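Local coordinates for protein thiamine-phosphate synthase (Pyrococcus furiosus, PDB 1XI3) that probably condenses a thiazole phosphate with hydroxymethylpyrimidine diphosphate to form thiamine phosphate, using magnesium, in thiamine diphosphate biosynthesis, at residues Ile163-Asn172 with Val184-Ala192. Sequence-based numbering, arbitrary orientation.
Sequences IPVVAIGGIN and VDGIAVISA. With SO4 (sulfate ion), chain C.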
loop_
_atom_site.group_PDB
_atom_site.type_symbol
_atom_site.label_atom_id
_atom_site.label_comp_id
_atom_site.label_asym_id
_atom_site.label_seq_id
_atom_site.Cartn_x
_atom_site.Cartn_y
_atom_site.Cartn_z
ATOM N N ILE A 163 -19.287 -19.105 -5.613
ATOM C CA ILE A 163 -18.433 -18.199 -6.383
ATOM C C ILE A 163 -17.288 -18.969 -7.072
ATOM O O ILE A 163 -16.955 -20.108 -6.693
ATOM C CB ILE A 163 -17.821 -17.067 -5.508
ATOM C CG1 ILE A 163 -17.053 -17.627 -4.280
ATOM C CG2 ILE A 163 -18.901 -16.092 -5.047
ATOM C CD1 ILE A 163 -16.266 -16.620 -3.510
ATOM N N PRO A 164 -16.699 -18.372 -8.141
ATOM C CA PRO A 164 -15.619 -19.046 -8.810
ATOM C C PRO A 164 -14.430 -19.353 -7.923
ATOM O O PRO A 164 -14.115 -18.577 -7.016
ATOM C CB PRO A 164 -15.199 -18.074 -9.893
ATOM C CG PRO A 164 -16.411 -17.231 -10.130
ATOM C CD PRO A 164 -17.058 -17.113 -8.808
ATOM N N VAL A 165 -13.813 -20.481 -8.214
ATOM C CA VAL A 165 -12.634 -20.963 -7.474
ATOM C C VAL A 165 -11.488 -21.185 -8.456
ATOM O O VAL A 165 -11.635 -21.929 -9.440
ATOM C CB VAL A 165 -12.940 -22.277 -6.714
ATOM C CG1 VAL A 165 -11.682 -22.756 -5.951
ATOM C CG2 VAL A 165 -14.156 -22.117 -5.821
ATOM N N VAL A 166 -10.347 -20.531 -8.181
ATOM C CA VAL A 166 -9.102 -20.740 -8.890
ATOM C C VAL A 166 -8.174 -21.534 -7.968
ATOM O O VAL A 166 -7.917 -21.121 -6.829
ATOM C CB VAL A 166 -8.451 -19.409 -9.263
ATOM C CG1 VAL A 166 -7.177 -19.640 -9.996
ATOM C CG2 VAL A 166 -9.419 -18.578 -10.119
ATOM N N ALA A 167 -7.711 -22.691 -8.426
ATOM C CA ALA A 167 -6.745 -23.494 -7.649
ATOM C C ALA A 167 -5.388 -22.829 -7.718
ATOM O O ALA A 167 -5.025 -22.289 -8.763
ATOM C CB ALA A 167 -6.627 -24.903 -8.240
ATOM N N ILE A 168 -4.592 -22.921 -6.633
ATOM C CA ILE A 168 -3.266 -22.401 -6.647
ATOM C C ILE A 168 -2.331 -23.266 -5.802
ATOM O O ILE A 168 -2.759 -23.839 -4.789
ATOM C CB ILE A 168 -3.226 -20.910 -6.145
ATOM C CG1 ILE A 168 -1.847 -20.310 -6.417
ATOM C CG2 ILE A 168 -3.651 -20.810 -4.699
ATOM C CD1 ILE A 168 -1.728 -18.834 -6.209
ATOM N N GLY A 169 -1.081 -23.333 -6.232
ATOM C CA GLY A 169 -0.014 -23.862 -5.411
ATOM C C GLY A 169 0.549 -25.162 -5.929
ATOM O O GLY A 169 -0.110 -26.208 -5.853
ATOM N N GLY A 170 1.748 -25.099 -6.476
ATOM C CA GLY A 170 2.425 -26.292 -6.963
ATOM C C GLY A 170 1.870 -26.885 -8.243
ATOM O O GLY A 170 2.130 -28.070 -8.561
ATOM N N ILE A 171 1.130 -26.070 -9.002
ATOM C CA ILE A 171 0.455 -26.545 -10.202
ATOM C C ILE A 171 1.362 -26.456 -11.415
ATOM O O ILE A 171 2.037 -25.461 -11.638
ATOM C CB ILE A 171 -0.874 -25.797 -10.472
ATOM C CG1 ILE A 171 -1.805 -25.898 -9.252
ATOM C CG2 ILE A 171 -1.564 -26.356 -11.704
ATOM C CD1 ILE A 171 -3.036 -24.965 -9.299
ATOM N N ASN A 172 1.352 -27.515 -12.212
ATOM C CA ASN A 172 2.099 -27.534 -13.439
ATOM C C ASN A 172 1.462 -28.462 -14.458
ATOM O O ASN A 172 0.412 -28.989 -14.215
ATOM C CB ASN A 172 3.565 -27.907 -13.159
ATOM C CG ASN A 172 3.703 -29.256 -12.494
ATOM O OD1 ASN A 172 3.107 -30.247 -12.931
ATOM N ND2 ASN A 172 4.465 -29.298 -11.412
ATOM N N VAL A 184 -12.793 -26.809 -10.340
ATOM C CA VAL A 184 -12.379 -25.409 -10.324
ATOM C C VAL A 184 -12.648 -24.720 -11.666
ATOM O O VAL A 184 -12.796 -25.367 -12.704
ATOM C CB VAL A 184 -10.870 -25.249 -9.945
ATOM C CG1 VAL A 184 -10.674 -25.663 -8.446
ATOM C CG2 VAL A 184 -9.974 -26.030 -10.859
ATOM N N ASP A 185 -12.751 -23.407 -11.605
ATOM C CA ASP A 185 -12.941 -22.583 -12.787
ATOM C C ASP A 185 -11.635 -22.229 -13.495
ATOM O O ASP A 185 -11.650 -21.737 -14.604
ATOM C CB ASP A 185 -13.713 -21.359 -12.379
ATOM C CG ASP A 185 -15.036 -21.732 -11.737
ATOM O OD1 ASP A 185 -15.157 -21.745 -10.475
ATOM O OD2 ASP A 185 -15.926 -22.153 -12.512
ATOM N N GLY A 186 -10.500 -22.447 -12.823
ATOM C CA GLY A 186 -9.230 -22.082 -13.353
ATOM C C GLY A 186 -8.088 -22.537 -12.496
ATOM O O GLY A 186 -8.280 -23.014 -11.365
ATOM N N ILE A 187 -6.891 -22.383 -13.042
ATOM C CA ILE A 187 -5.651 -22.639 -12.319
ATOM C C ILE A 187 -4.764 -21.410 -12.329
ATOM O O ILE A 187 -4.674 -20.699 -13.319
ATOM C CB ILE A 187 -4.902 -23.859 -12.855
ATOM C CG1 ILE A 187 -4.598 -23.698 -14.364
ATOM C CG2 ILE A 187 -5.732 -25.094 -12.610
ATOM C CD1 ILE A 187 -3.620 -24.726 -14.929
ATOM N N ALA A 188 -4.136 -21.160 -11.170
ATOM C CA ALA A 188 -3.185 -20.106 -10.997
ATOM C C ALA A 188 -1.794 -20.710 -10.907
ATOM O O ALA A 188 -1.574 -21.658 -10.155
ATOM C CB ALA A 188 -3.495 -19.283 -9.752
ATOM N N VAL A 189 -0.876 -20.141 -11.675
ATOM C CA VAL A 189 0.485 -20.609 -11.733
ATOM C C VAL A 189 1.485 -19.473 -11.554
ATOM O O VAL A 189 1.255 -18.345 -12.010
ATOM C CB VAL A 189 0.764 -21.373 -13.043
ATOM C CG1 VAL A 189 -0.052 -22.668 -13.082
ATOM C CG2 VAL A 189 0.465 -20.519 -14.253
ATOM N N ILE A 190 2.612 -19.805 -10.924
ATOM C CA ILE A 190 3.761 -18.906 -10.841
ATOM C C ILE A 190 4.951 -19.636 -11.474
ATOM O O ILE A 190 5.321 -19.352 -12.611
ATOM C CB ILE A 190 4.060 -18.471 -9.380
ATOM C CG1 ILE A 190 2.755 -18.021 -8.693
ATOM C CG2 ILE A 190 5.133 -17.378 -9.390
ATOM C CD1 ILE A 190 2.957 -17.283 -7.350
ATOM N N SER A 191 5.499 -20.604 -10.752
ATOM C CA SER A 191 6.757 -21.249 -11.158
ATOM C C SER A 191 6.669 -21.967 -12.501
ATOM O O SER A 191 7.625 -21.945 -13.270
ATOM C CB SER A 191 7.248 -22.218 -10.059
ATOM O OG SER A 191 6.380 -23.320 -9.933
ATOM N N ALA A 192 5.544 -22.630 -12.749
ATOM C CA ALA A 192 5.342 -23.349 -14.015
ATOM C C ALA A 192 5.552 -22.475 -15.256
ATOM O O ALA A 192 5.981 -22.970 -16.326
ATOM C CB ALA A 192 3.978 -23.977 -14.037
HETATM S S SO4 C . 3.680 -22.237 -7.708
HETATM O O1 SO4 C . 4.141 -23.618 -7.947
HETATM O O2 SO4 C . 4.890 -21.456 -7.930
HETATM O O3 SO4 C . 2.643 -21.872 -8.675
HETATM O O4 SO4 C . 3.066 -22.255 -6.414
HETATM O O HOH W 1 0.250 -23.054 -8.705
HETATM O O HOH W 2 3.203 -23.076 -11.010
#
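V165 and D185 are joined by two hydrogen bonds: V165 N reaches the anti lone pair of D185 OD1 at 2.9 Å, nearly straight at 166°, and D185 N returns to V165 O at 2.8 Å. They open the pairing of strands 165-168 and 186-189, the last two parallel strands of the TIM barrel, linked through helix 176-180 as a beta-alpha-beta unit. With CG anti to its own carbonyl carbon (chi1 -57°), D185 turns OD1 to this amide, while OD2 forms a salt bridge with R12. Were D185 replaced by an alanine, V165 N would probably lose its acceptor and R12 its carboxylate partner. Farther along, A167 spans the ladder: its N donates to G186 O, and its O receives A188 N at 2.8 Å almost head-on (C=O...N 178°).

Past the strands' C-terminal ends, a sulfate, probably from the crystallisation liquor, sits where the thiazole phosphate is predicted to bind. G170 N donates a hydrogen bond to sulfate O4 at 3.1 Å, and I190 N and S191 N, at the start of helix 191-194, donate to sulfate O3 and O2, consistent with a phosphate-binding site. One water ties G169 N, I171 N and A188 O to sulfate O3; a second joins I171 O and A192 N to the same oxygen.

Apolar packing follows the ladder. V166 CG1 and I168 CG1 both lie against A188 CB, the former at 3.7 Å. On the helix-facing side, V179 is touched by A167, I171 and I187, and I171 CG2 lies 4.2 Å from I187 CD1. At the far end, the methyl carbon A192 CB makes a van der Waals contact of 3.4 Å with the carbonyl oxygen I171 O.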